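Local coordinates for FBP protein (Leishmania major, PDB 5OEZ), which probably catalyses the magnesium-dependent hydrolysis of fructose 1,6-bisphosphate to fructose 6-phosphate and phosphate, working as a homotetramer, at residues N129-S134 with Y170-S175; A176-L181 with G189-P194; I206-K211 with M290-A295; L279-E284 with L307-T312. All blocks are in the same frame, centred on the assembly; numbering follows the deposited sequence.

Contact 1: N129-S134 with Y170-S175; sequences NVSVGS and YAVYGS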
loop_
_atom_site.group_PDB
_atom_site.type_symbol
_atom_site.label_atom_id
_atom_site.label_comp_id
_atom_site.label_asym_id
_atom_site.label_seq_id
_atom_site.Cartn_x
_atom_site.Cartn_y
_atom_site.Cartn_z
ATOM N N ASN C 129 3.263 9.994 -17.362
ATOM C CA ASN C 129 2.247 9.267 -16.597
ATOM C C ASN C 129 1.120 8.657 -17.449
ATOM O O ASN C 129 -0.017 8.585 -17.004
ATOM C CB ASN C 129 1.653 10.201 -15.516
ATOM C CG ASN C 129 0.996 9.448 -14.373
ATOM O OD1 ASN C 129 1.149 8.235 -14.238
ATOM N ND2 ASN C 129 0.256 10.178 -13.537
ATOM N N VAL C 130 1.441 8.213 -18.655
ATOM C CA VAL C 130 0.463 7.474 -19.465
ATOM C C VAL C 130 0.742 5.964 -19.374
ATOM O O VAL C 130 1.844 5.537 -19.013
ATOM C CB VAL C 130 0.241 8.026 -20.896
ATOM C CG1 VAL C 130 1.281 7.572 -21.907
ATOM C CG2 VAL C 130 -1.152 7.651 -21.402
ATOM N N SER C 131 -0.307 5.182 -19.590
ATOM C CA SER C 131 -0.260 3.728 -19.639
ATOM C C SER C 131 1.025 3.174 -20.242
ATOM O O SER C 131 1.490 3.662 -21.278
ATOM C CB SER C 131 -1.399 3.226 -20.543
ATOM O OG SER C 131 -2.687 3.302 -19.944
ATOM N N VAL C 132 1.582 2.147 -19.599
ATOM C CA VAL C 132 2.553 1.263 -20.229
ATOM C C VAL C 132 2.078 -0.176 -20.032
ATOM O O VAL C 132 1.067 -0.394 -19.381
ATOM C CB VAL C 132 3.975 1.488 -19.695
ATOM C CG1 VAL C 132 4.436 2.883 -20.045
ATOM C CG2 VAL C 132 4.055 1.286 -18.193
ATOM N N GLY C 133 2.805 -1.147 -20.585
ATOM C CA GLY C 133 2.353 -2.542 -20.577
ATOM C C GLY C 133 3.437 -3.584 -20.804
ATOM O O GLY C 133 4.566 -3.239 -21.106
ATOM N N SER C 134 3.093 -4.843 -20.557
ATOM C CA SER C 134 3.954 -6.009 -20.805
ATOM C C SER C 134 3.127 -6.983 -21.595
ATOM O O SER C 134 1.934 -7.075 -21.368
ATOM C CB SER C 134 4.390 -6.707 -19.499
ATOM O OG SER C 134 5.060 -5.838 -18.594
ATOM N N TYR C 170 -1.411 -9.997 -21.477
ATOM C CA TYR C 170 -0.718 -8.743 -21.237
ATOM C C TYR C 170 -1.057 -8.165 -19.866
ATOM O O TYR C 170 -2.011 -8.576 -19.229
ATOM C CB TYR C 170 -1.006 -7.736 -22.344
ATOM C CG TYR C 170 -2.435 -7.280 -22.433
ATOM C CD1 TYR C 170 -2.950 -6.316 -21.555
ATOM C CD2 TYR C 170 -3.277 -7.800 -23.392
ATOM C CE1 TYR C 170 -4.275 -5.908 -21.646
ATOM C CE2 TYR C 170 -4.601 -7.411 -23.480
ATOM C CZ TYR C 170 -5.094 -6.467 -22.605
ATOM O OH TYR C 170 -6.403 -6.071 -22.679
ATOM N N ALA C 171 -0.216 -7.241 -19.417
ATOM C CA ALA C 171 -0.478 -6.430 -18.246
ATOM C C ALA C 171 -0.527 -4.948 -18.653
ATOM O O ALA C 171 0.273 -4.505 -19.469
ATOM C CB ALA C 171 0.594 -6.663 -17.197
ATOM N N VAL C 172 -1.475 -4.201 -18.084
ATOM C CA VAL C 172 -1.572 -2.758 -18.279
ATOM C C VAL C 172 -1.303 -2.093 -16.946
ATOM O O VAL C 172 -1.992 -2.377 -15.975
ATOM C CB VAL C 172 -2.977 -2.309 -18.684
ATOM C CG1 VAL C 172 -2.924 -0.929 -19.330
ATOM C CG2 VAL C 172 -3.608 -3.299 -19.610
ATOM N N TYR C 173 -0.318 -1.210 -16.911
ATOM C CA TYR C 173 0.029 -0.453 -15.723
ATOM C C TYR C 173 -0.544 0.952 -15.879
ATOM O O TYR C 173 0.040 1.807 -16.533
ATOM C CB TYR C 173 1.551 -0.404 -15.553
ATOM C CG TYR C 173 2.243 -1.750 -15.637
ATOM C CD1 TYR C 173 2.320 -2.596 -14.522
ATOM C CD2 TYR C 173 2.829 -2.187 -16.835
ATOM C CE1 TYR C 173 2.942 -3.837 -14.610
ATOM C CE2 TYR C 173 3.452 -3.428 -16.925
ATOM C CZ TYR C 173 3.512 -4.252 -15.811
ATOM O OH TYR C 173 4.155 -5.470 -15.885
ATOM N N GLY C 174 -1.729 1.153 -15.320
ATOM C CA GLY C 174 -2.378 2.462 -15.244
ATOM C C GLY C 174 -2.786 2.724 -13.807
ATOM O O GLY C 174 -2.094 2.292 -12.876
ATOM N N SER C 175 -3.904 3.430 -13.613
ATOM C CA SER C 175 -4.393 3.746 -12.243
ATOM C C SER C 175 -4.778 2.471 -11.515
ATOM O O SER C 175 -4.644 2.391 -10.311
ATOM C CB SER C 175 -5.542 4.761 -12.253
ATOM O OG SER C 175 -6.406 4.567 -13.362
#
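Y173 leans its ring slantwise across the neighbouring strand: its backbone pairs with V132, but its hydroxyl arrives at S134, two residues further along. With CG anti to the carbonyl carbon (chi1 -50°) the ring runs alongside G133 in between, G133 CA lying 3.8 Å from Y173 CD2. At the far end Y173 OH donates to S134 OG at 2.9 Å, and that oxygen sits at the ring edge, near its plane. S134 OG is also hydrogen-bonded to P119 O, so the serine links the tyrosine to the next strand. At the near end V132 stands at about a right angle to Y173, its CG2 3.9 Å from Y173 CD2. Between the two strands the main chains are tied by Y173 N to V132 O (2.9 Å), S134 N to A171 O (3.0 Å) and A171 N to S134 O (2.9 Å), with a weak bond from V132 N to Y173 O. V132 and Y173 pack on helix 27-47, whereas V172 on the other face meets helix 252-262. This is regular antiparallel pairing of strands 132-140 and 167-173 inside the large mixed sheet of the FBPase fold, with V132 close to L120 and G122 of the metal and sugar-phosphate sites.

Contact 2: A176-L181 with G189-P194; sequences ATNLVL and GFTLDP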
loop_
_atom_site.group_PDB
_atom_site.type_symbol
_atom_site.label_atom_id
_atom_site.label_comp_id
_atom_site.label_asym_id
_atom_site.label_seq_id
_atom_site.Cartn_x
_atom_site.Cartn_y
_atom_site.Cartn_z
ATOM N N ALA C 176 -5.235 1.473 -12.269
ATOM C CA ALA C 176 -5.255 0.101 -11.811
ATOM C C ALA C 176 -4.221 -0.680 -12.623
ATOM O O ALA C 176 -3.767 -0.224 -13.661
ATOM C CB ALA C 176 -6.634 -0.488 -12.003
ATOM N N THR C 177 -3.863 -1.860 -12.133
ATOM C CA THR C 177 -3.002 -2.789 -12.839
ATOM C C THR C 177 -3.868 -3.988 -13.257
ATOM O O THR C 177 -4.409 -4.679 -12.397
ATOM C CB THR C 177 -1.852 -3.241 -11.946
ATOM O OG1 THR C 177 -1.198 -2.079 -11.428
ATOM C CG2 THR C 177 -0.845 -4.094 -12.706
ATOM N N ASN C 178 -4.020 -4.186 -14.568
ATOM C CA ASN C 178 -4.831 -5.252 -15.130
ATOM C C ASN C 178 -3.968 -6.305 -15.739
ATOM O O ASN C 178 -2.882 -6.011 -16.209
ATOM C CB ASN C 178 -5.717 -4.718 -16.211
ATOM C CG ASN C 178 -6.712 -3.707 -15.691
ATOM O OD1 ASN C 178 -6.780 -2.570 -16.171
ATOM N ND2 ASN C 178 -7.501 -4.117 -14.718
ATOM N N LEU C 179 -4.445 -7.540 -15.690
ATOM C CA LEU C 179 -3.800 -8.658 -16.340
ATOM C C LEU C 179 -4.862 -9.381 -17.133
ATOM O O LEU C 179 -5.861 -9.820 -16.574
ATOM C CB LEU C 179 -3.144 -9.586 -15.316
ATOM C CG LEU C 179 -2.087 -10.552 -15.855
ATOM C CD1 LEU C 179 -1.080 -10.870 -14.767
ATOM C CD2 LEU C 179 -2.711 -11.830 -16.393
ATOM N N VAL C 180 -4.656 -9.484 -18.443
ATOM C CA VAL C 180 -5.627 -10.086 -19.349
ATOM C C VAL C 180 -4.938 -11.283 -19.983
ATOM O O VAL C 180 -3.795 -11.178 -20.411
ATOM C CB VAL C 180 -6.063 -9.050 -20.396
ATOM C CG1 VAL C 180 -6.995 -9.644 -21.441
ATOM C CG2 VAL C 180 -6.745 -7.873 -19.699
ATOM N N LEU C 181 -5.641 -12.400 -20.077
ATOM C CA LEU C 181 -5.017 -13.679 -20.336
ATOM C C LEU C 181 -5.931 -14.567 -21.158
ATOM O O LEU C 181 -7.157 -14.506 -20.991
ATOM C CB LEU C 181 -4.767 -14.334 -18.967
ATOM C CG LEU C 181 -4.173 -15.734 -18.876
ATOM C CD1 LEU C 181 -2.772 -15.789 -19.475
ATOM C CD2 LEU C 181 -4.141 -16.156 -17.423
ATOM N N GLY C 189 -10.053 -11.157 -17.645
ATOM C CA GLY C 189 -9.329 -10.015 -17.129
ATOM C C GLY C 189 -9.283 -10.020 -15.624
ATOM O O GLY C 189 -10.292 -10.261 -14.963
ATOM N N PHE C 190 -8.103 -9.741 -15.090
ATOM C CA PHE C 190 -7.863 -9.708 -13.670
ATOM C C PHE C 190 -7.334 -8.341 -13.286
ATOM O O PHE C 190 -6.706 -7.667 -14.093
ATOM C CB PHE C 190 -6.857 -10.795 -13.274
ATOM C CG PHE C 190 -7.311 -12.184 -13.620
ATOM C CD1 PHE C 190 -7.228 -12.647 -14.927
ATOM C CD2 PHE C 190 -7.817 -13.025 -12.652
ATOM C CE1 PHE C 190 -7.659 -13.919 -15.263
ATOM C CE2 PHE C 190 -8.247 -14.303 -12.975
ATOM C CZ PHE C 190 -8.160 -14.752 -14.290
ATOM N N THR C 191 -7.570 -7.958 -12.033
ATOM C CA THR C 191 -7.093 -6.706 -11.493
ATOM C C THR C 191 -6.316 -6.974 -10.221
ATOM O O THR C 191 -6.736 -7.758 -9.371
ATOM C CB THR C 191 -8.273 -5.748 -11.254
ATOM O OG1 THR C 191 -8.958 -5.552 -12.498
ATOM C CG2 THR C 191 -7.807 -4.390 -10.734
ATOM N N LEU C 192 -5.192 -6.286 -10.077
ATOM C CA LEU C 192 -4.335 -6.437 -8.914
ATOM C C LEU C 192 -4.986 -5.765 -7.708
ATOM O O LEU C 192 -5.302 -4.586 -7.757
ATOM C CB LEU C 192 -2.958 -5.816 -9.166
ATOM C CG LEU C 192 -1.923 -5.827 -8.032
ATOM C CD1 LEU C 192 -1.627 -7.243 -7.571
ATOM C CD2 LEU C 192 -0.641 -5.150 -8.492
ATOM N N ASP C 193 -5.199 -6.533 -6.645
ATOM C CA ASP C 193 -5.635 -5.991 -5.360
ATOM C C ASP C 193 -4.363 -5.660 -4.578
ATOM O O ASP C 193 -3.690 -6.564 -4.083
ATOM C CB ASP C 193 -6.490 -6.996 -4.599
ATOM C CG ASP C 193 -7.035 -6.430 -3.277
ATOM O OD1 ASP C 193 -6.387 -5.544 -2.670
ATOM O OD2 ASP C 193 -8.105 -6.896 -2.832
ATOM N N PRO C 194 -4.015 -4.364 -4.470
ATOM C CA PRO C 194 -2.744 -4.014 -3.824
ATOM C C PRO C 194 -2.697 -4.355 -2.319
ATOM O O PRO C 194 -1.613 -4.546 -1.778
ATOM C CB PRO C 194 -2.645 -2.501 -4.050
ATOM C CG PRO C 194 -4.057 -2.038 -4.175
ATOM C CD PRO C 194 -4.809 -3.168 -4.818
HETATM O O HOH W 1 -5.002 -2.306 -9.478
#
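The beta hairpin of strands 177-182 and 187-193 is clasped at L179 and F190, an antiparallel hydrogen-bonded pair. L179 N gives its hydrogen to F190 O at 2.8 Å, and F190 N answers to L179 O at 2.7 Å. The phenyl group turns an edge to that same carbonyl: L179 O lies in the ring plane, 3.5 Å from F190 CD1. Toward the open end L192 N meets T177 O at 2.9 Å, nearly along the C=O axis. The matching bond there runs through a water, which accepts from T177 N and donates to L192 O, so the ladder goes on with one rung hydrated. On the side of L179 and F190, T177 CB and L192 CB come within 3.9 Å. The opposite face carries N178 and T191 side by side and pointing the same way, with N178 ND2 3.0 Å from T191 OG1; that hydroxyl is hydrogen-bonded to T202 OG1. V172 and Y170 of strand 167-173 bond to N178 and V180 along the other edge of strand 177-182, and G189 pairs with strand 198-203. L12 of helix 12-18 lies against both L179 and F190, Y15 meets the F190 ring edge-to-face, and helix 27-47 touches T177 and L192.

Contact 3: I206-K211 with M290-A295; sequences ISIPKK and MIVEQA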
loop_
_atom_site.group_PDB
_atom_site.type_symbol
_atom_site.label_atom_id
_atom_site.label_comp_id
_atom_site.label_asym_id
_atom_site.label_seq_id
_atom_site.Cartn_x
_atom_site.Cartn_y
_atom_site.Cartn_z
ATOM N N ILE C 206 -14.360 -11.786 -21.621
ATOM C CA ILE C 206 -14.329 -10.538 -22.374
ATOM C C ILE C 206 -14.691 -10.796 -23.839
ATOM O O ILE C 206 -14.100 -11.665 -24.483
ATOM C CB ILE C 206 -12.946 -9.867 -22.309
ATOM C CG1 ILE C 206 -12.660 -9.408 -20.882
ATOM C CG2 ILE C 206 -12.880 -8.684 -23.271
ATOM C CD1 ILE C 206 -11.263 -8.898 -20.650
ATOM N N SER C 207 -15.674 -10.045 -24.338
ATOM C CA SER C 207 -16.142 -10.145 -25.716
ATOM C C SER C 207 -16.051 -8.768 -26.342
ATOM O O SER C 207 -16.724 -7.850 -25.874
ATOM C CB SER C 207 -17.609 -10.598 -25.775
ATOM O OG SER C 207 -17.768 -11.943 -25.387
ATOM N N ILE C 208 -15.253 -8.634 -27.399
ATOM C CA ILE C 208 -15.147 -7.355 -28.146
ATOM C C ILE C 208 -16.435 -7.200 -28.966
ATOM O O ILE C 208 -16.818 -8.112 -29.690
ATOM C CB ILE C 208 -13.958 -7.260 -29.181
ATOM C CG1 ILE C 208 -12.570 -7.649 -28.644
ATOM C CG2 ILE C 208 -13.833 -5.843 -29.772
ATOM C CD1 ILE C 208 -11.526 -7.804 -29.739
ATOM N N PRO C 209 -17.114 -6.050 -28.854
ATOM C CA PRO C 209 -18.301 -5.828 -29.699
ATOM C C PRO C 209 -18.011 -5.971 -31.203
ATOM O O PRO C 209 -16.917 -5.646 -31.634
ATOM C CB PRO C 209 -18.694 -4.381 -29.378
ATOM C CG PRO C 209 -18.134 -4.119 -28.003
ATOM C CD PRO C 209 -16.886 -4.941 -27.900
ATOM N N LYS C 210 -18.979 -6.468 -31.965
ATOM C CA LYS C 210 -18.796 -6.675 -33.395
ATOM C C LYS C 210 -18.596 -5.362 -34.153
ATOM O O LYS C 210 -17.876 -5.352 -35.150
ATOM C CB LYS C 210 -19.922 -7.519 -34.021
ATOM C CG LYS C 210 -21.279 -6.841 -34.087
ATOM C CD LYS C 210 -22.371 -7.809 -34.508
ATOM C CE LYS C 210 -23.714 -7.101 -34.701
ATOM N NZ LYS C 210 -24.768 -7.980 -35.289
ATOM N N LYS C 211 -19.221 -4.277 -33.695
ATOM C CA LYS C 211 -18.918 -2.942 -34.209
ATOM C C LYS C 211 -18.904 -1.874 -33.116
ATOM O O LYS C 211 -19.560 -2.006 -32.090
ATOM C CB LYS C 211 -19.889 -2.538 -35.316
ATOM C CG LYS C 211 -21.338 -2.351 -34.888
ATOM C CD LYS C 211 -22.029 -1.319 -35.773
ATOM C CE LYS C 211 -21.697 0.112 -35.313
ATOM N NZ LYS C 211 -21.539 1.098 -36.421
ATOM N N MET C 290 -3.893 -13.416 -30.664
ATOM C CA MET C 290 -4.573 -14.545 -29.996
ATOM C C MET C 290 -5.605 -14.038 -29.001
ATOM O O MET C 290 -6.698 -14.563 -28.921
ATOM C CB MET C 290 -3.582 -15.469 -29.275
ATOM C CG MET C 290 -4.199 -16.804 -28.867
ATOM S SD MET C 290 -3.088 -17.818 -27.870
ATOM C CE MET C 290 -4.194 -19.142 -27.368
ATOM N N ILE C 291 -5.266 -12.994 -28.262
ATOM C CA ILE C 291 -6.211 -12.407 -27.317
ATOM C C ILE C 291 -7.432 -11.822 -28.025
ATOM O O ILE C 291 -8.559 -12.131 -27.660
ATOM C CB ILE C 291 -5.524 -11.346 -26.450
ATOM C CG1 ILE C 291 -4.523 -12.030 -25.507
ATOM C CG2 ILE C 291 -6.544 -10.576 -25.629
ATOM C CD1 ILE C 291 -3.376 -11.129 -25.108
ATOM N N VAL C 292 -7.193 -11.018 -29.058
ATOM C CA VAL C 292 -8.271 -10.388 -29.835
ATOM C C VAL C 292 -9.177 -11.433 -30.484
ATOM O O VAL C 292 -10.397 -11.293 -30.453
ATOM C CB VAL C 292 -7.702 -9.400 -30.902
ATOM C CG1 VAL C 292 -8.742 -8.970 -31.927
ATOM C CG2 VAL C 292 -7.114 -8.178 -30.212
ATOM N N GLU C 293 -8.605 -12.474 -31.082
ATOM C CA GLU C 293 -9.451 -13.537 -31.691
ATOM C C GLU C 293 -10.283 -14.271 -30.648
ATOM O O GLU C 293 -11.461 -14.515 -30.858
ATOM C CB GLU C 293 -8.625 -14.554 -32.493
ATOM C CG GLU C 293 -8.113 -14.052 -33.842
ATOM C CD GLU C 293 -7.625 -15.177 -34.769
ATOM O OE1 GLU C 293 -7.831 -16.372 -34.444
ATOM O OE2 GLU C 293 -7.041 -14.863 -35.843
ATOM N N GLN C 294 -9.659 -14.618 -29.523
ATOM C CA GLN C 294 -10.344 -15.321 -28.438
ATOM C C GLN C 294 -11.460 -14.495 -27.806
ATOM O O GLN C 294 -12.374 -15.052 -27.221
ATOM C CB GLN C 294 -9.336 -15.761 -27.381
ATOM C CG GLN C 294 -8.412 -16.875 -27.854
ATOM C CD GLN C 294 -9.147 -18.188 -28.057
ATOM O OE1 GLN C 294 -9.949 -18.612 -27.225
ATOM N NE2 GLN C 294 -8.879 -18.836 -29.172
ATOM N N ALA C 295 -11.384 -13.173 -27.926
ATOM C CA ALA C 295 -12.464 -12.293 -27.492
ATOM C C ALA C 295 -13.522 -12.027 -28.568
ATOM O O ALA C 295 -14.436 -11.242 -28.334
ATOM C CB ALA C 295 -11.876 -10.969 -27.009
#
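I208 lays its long branch against V292 and A295 at the end of a helix. Its CG1 is anti to the carbonyl carbon (chi1 -50°), which carries CD1 to within 3.7 Å of V292 CG1, while I208 CG1 itself lies 3.8 Å from A295 CB. The I208 and V292 side chains cross obliquely, and the alanine methyl touches the loop at a second place, A295 CB lying 3.4 Å from I206 O. L260 of helix 252-262 touches both I208 and A295 and adds to the apolar patch. The loop 206-211 is the passage from strand 198-203, the last of the large sheet, to strand 214-216 of the second sheet, and it is laid here across the C-terminal end of helix 281-294. A295 follows directly on that helix, its N still bonded back to I291 O at 3.0 Å. Its carbonyl, with no further turn to accept from, is taken by the loop: I208 N donates to A295 O at 2.9 Å with an N-H...O angle of 155°. S207 CA approaches the same oxygen at 3.3 Å in a CA-H...O contact. Further out, E293 forms a salt bridge with R305, and Q294 OE1 accepts from G186 N.

Contact 4: L279-E284 with L307-T312; sequences LRLLYE and LEQSIT
L281 holds CG anti to its backbone N (chi1 -178°), and I311 holds CG1 anti to its carbonyl carbon (chi1 -69°); with these torsions the two branches meet where the start of a helix faces the loop. The meeting point is L281 CD2 against I311 CG1, 3.8 Å apart, the side chains crossing at a slant. L282 comes to the same isoleucine at about a right angle, its CD2 4.0 Å from I311 CG1 and equally far from I311 CD1, so the loop residue is wedged against two successive leucines of the first helical turn. I157 of helix 150-158 touches both L282 and I311. The extended chain of Q309 also crosses L281 obliquely and brings Q309 OE1 3.8 Å from L281 CD1, while NE2 makes a weak hydrogen bond to T318 OG1. No hydrogen bond joins the two segments, and the contact is carried by apolar branches, with the Q309 amide oxygen set against the L281 methyls.

The polar work is done on the helix itself. R280 occupies the N-cap position, and its N donates to E284 OE1 at 3.2 Å, reaching the carboxylate on its anti side. R280 NH1 and E284 OE1 form a long salt bridge of 3.9 Å, and the guanidinium has a second partner in E97. E284, E97 and D118 all bind the second manganese ion, absent from this chain. The leucine-isoleucine packing lies at the same helix start that carries E284, a ligand of the metal site in the FBPase active centre.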
loop_
_atom_site.group_PDB
_atom_site.type_symbol
_atom_site.label_atom_id
_atom_site.label_comp_id
_atom_site.label_asym_id
_atom_site.label_seq_id
_atom_site.Cartn_x
_atom_site.Cartn_y
_atom_site.Cartn_z
ATOM N N LEU C 279 5.340 -3.588 -35.661
ATOM C CA LEU C 279 5.299 -4.509 -34.570
ATOM C C LEU C 279 6.004 -5.802 -34.898
ATOM O O LEU C 279 5.913 -6.324 -36.013
ATOM C CB LEU C 279 3.861 -4.812 -34.164
ATOM C CG LEU C 279 2.977 -3.679 -33.663
ATOM C CD1 LEU C 279 1.762 -4.257 -32.958
ATOM C CD2 LEU C 279 3.708 -2.702 -32.760
ATOM N N ARG C 280 6.724 -6.291 -33.896
ATOM C CA ARG C 280 7.354 -7.597 -33.947
ATOM C C ARG C 280 6.303 -8.697 -33.781
ATOM O O ARG C 280 5.458 -8.606 -32.899
ATOM C CB ARG C 280 8.420 -7.708 -32.863
ATOM C CG ARG C 280 9.751 -7.184 -33.338
ATOM C CD ARG C 280 10.839 -7.134 -32.261
ATOM N NE ARG C 280 11.606 -5.834 -32.241
ATOM C CZ ARG C 280 11.146 -4.657 -31.787
ATOM N NH1 ARG C 280 9.918 -4.561 -31.312
ATOM N NH2 ARG C 280 11.906 -3.550 -31.811
ATOM N N LEU C 281 6.355 -9.690 -34.661
ATOM C CA LEU C 281 5.400 -10.800 -34.687
ATOM C C LEU C 281 5.376 -11.648 -33.413
ATOM O O LEU C 281 4.331 -11.800 -32.796
ATOM C CB LEU C 281 5.706 -11.710 -35.877
ATOM C CG LEU C 281 4.791 -12.907 -36.099
ATOM C CD1 LEU C 281 3.384 -12.446 -36.399
ATOM C CD2 LEU C 281 5.319 -13.746 -37.233
ATOM N N LEU C 282 6.528 -12.174 -33.015
ATOM C CA LEU C 282 6.601 -13.084 -31.875
ATOM C C LEU C 282 6.308 -12.443 -30.526
ATOM O O LEU C 282 5.609 -13.028 -29.691
ATOM C CB LEU C 282 7.982 -13.715 -31.772
ATOM C CG LEU C 282 8.233 -14.983 -32.578
ATOM C CD1 LEU C 282 9.615 -15.530 -32.255
ATOM C CD2 LEU C 282 7.192 -16.067 -32.325
ATOM N N TYR C 283 6.865 -11.258 -30.320
ATOM C CA TYR C 283 6.852 -10.626 -29.018
ATOM C C TYR C 283 5.577 -9.819 -28.721
ATOM O O TYR C 283 5.220 -9.673 -27.556
ATOM C CB TYR C 283 8.073 -9.726 -28.873
ATOM C CG TYR C 283 9.384 -10.426 -29.129
ATOM C CD1 TYR C 283 9.997 -11.200 -28.142
ATOM C CD2 TYR C 283 10.027 -10.295 -30.338
ATOM C CE1 TYR C 283 11.214 -11.831 -28.383
ATOM C CE2 TYR C 283 11.236 -10.920 -30.582
ATOM C CZ TYR C 283 11.823 -11.686 -29.599
ATOM O OH TYR C 283 13.018 -12.295 -29.857
ATOM N N GLU C 284 4.919 -9.295 -29.764
ATOM C CA GLU C 284 3.803 -8.342 -29.636
ATOM C C GLU C 284 2.589 -8.729 -30.477
ATOM O O GLU C 284 1.507 -8.923 -29.933
ATOM C CB GLU C 284 4.240 -6.922 -30.042
ATOM C CG GLU C 284 5.409 -6.367 -29.233
ATOM C CD GLU C 284 6.061 -5.131 -29.850
ATOM O OE1 GLU C 284 6.026 -4.943 -31.089
ATOM O OE2 GLU C 284 6.641 -4.335 -29.081
ATOM N N LEU C 307 -1.996 -14.851 -36.954
ATOM C CA LEU C 307 -1.703 -16.177 -36.402
ATOM C C LEU C 307 -1.334 -17.218 -37.442
ATOM O O LEU C 307 -0.634 -18.178 -37.116
ATOM C CB LEU C 307 -2.865 -16.686 -35.546
ATOM C CG LEU C 307 -3.178 -15.873 -34.278
ATOM C CD1 LEU C 307 -4.316 -16.524 -33.505
ATOM C CD2 LEU C 307 -1.954 -15.709 -33.387
ATOM N N GLU C 308 -1.759 -17.016 -38.684
ATOM C CA GLU C 308 -1.388 -17.921 -39.799
ATOM C C GLU C 308 -0.029 -17.616 -40.460
ATOM O O GLU C 308 0.396 -18.382 -41.308
ATOM C CB GLU C 308 -2.476 -17.940 -40.883
ATOM C CG GLU C 308 -3.753 -18.677 -40.494
ATOM C CD GLU C 308 -4.855 -18.595 -41.557
ATOM O OE1 GLU C 308 -4.631 -17.991 -42.632
ATOM O OE2 GLU C 308 -5.962 -19.130 -41.316
ATOM N N GLN C 309 0.655 -16.536 -40.081
ATOM C CA GLN C 309 1.957 -16.217 -40.691
ATOM C C GLN C 309 3.049 -17.153 -40.197
ATOM O O GLN C 309 3.089 -17.501 -39.016
ATOM C CB GLN C 309 2.376 -14.782 -40.403
ATOM C CG GLN C 309 1.464 -13.733 -41.023
ATOM C CD GLN C 309 1.831 -12.319 -40.594
ATOM O OE1 GLN C 309 2.940 -12.067 -40.111
ATOM N NE2 GLN C 309 0.909 -11.376 -40.792
ATOM N N SER C 310 3.935 -17.549 -41.109
ATOM C CA SER C 310 5.108 -18.351 -40.752
ATOM C C SER C 310 6.160 -17.489 -40.055
ATOM O O SER C 310 6.355 -16.325 -40.417
ATOM C CB SER C 310 5.734 -18.986 -41.994
ATOM O OG SER C 310 4.856 -19.904 -42.595
ATOM N N ILE C 311 6.815 -18.064 -39.054
ATOM C CA ILE C 311 7.960 -17.442 -38.422
ATOM C C ILE C 311 9.215 -17.885 -39.173
ATOM O O ILE C 311 9.613 -19.049 -39.119
ATOM C CB ILE C 311 8.035 -17.771 -36.907
ATOM C CG1 ILE C 311 6.894 -17.076 -36.160
ATOM C CG2 ILE C 311 9.375 -17.333 -36.319
ATOM C CD1 ILE C 311 5.846 -18.015 -35.609
ATOM N N THR C 312 9.806 -16.947 -39.901
ATOM C CA THR C 312 11.081 -17.141 -40.594
ATOM C C THR C 312 12.235 -16.579 -39.750
ATOM O O THR C 312 13.368 -17.016 -39.896
ATOM C CB THR C 312 11.055 -16.437 -41.982
ATOM O OG1 THR C 312 11.085 -15.016 -41.809
ATOM C CG2 THR C 312 9.783 -16.785 -42.774
#

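All four contacts are largely buried, but their chemistry follows their place. Contacts 1 and 2 are backbone ladders of one sheet whose strands 167-173 and 177-182 are neighbours, with centres about 10 Å apart; both also touch the second subunit. Contacts 3 and 4 use opposite ends of helix 281-294: a single loop-to-helix hydrogen bond at its C-terminal end, side-chain packing alone at its start. Neither touches another subunit. L307 of contact 4 reaches M290 and E293 of contact 3. Contact 3 also touches the sheet: I291 packs on Y170 of contact 1 and I206 on G189 of contact 2; contact 4 touches neither strand pair.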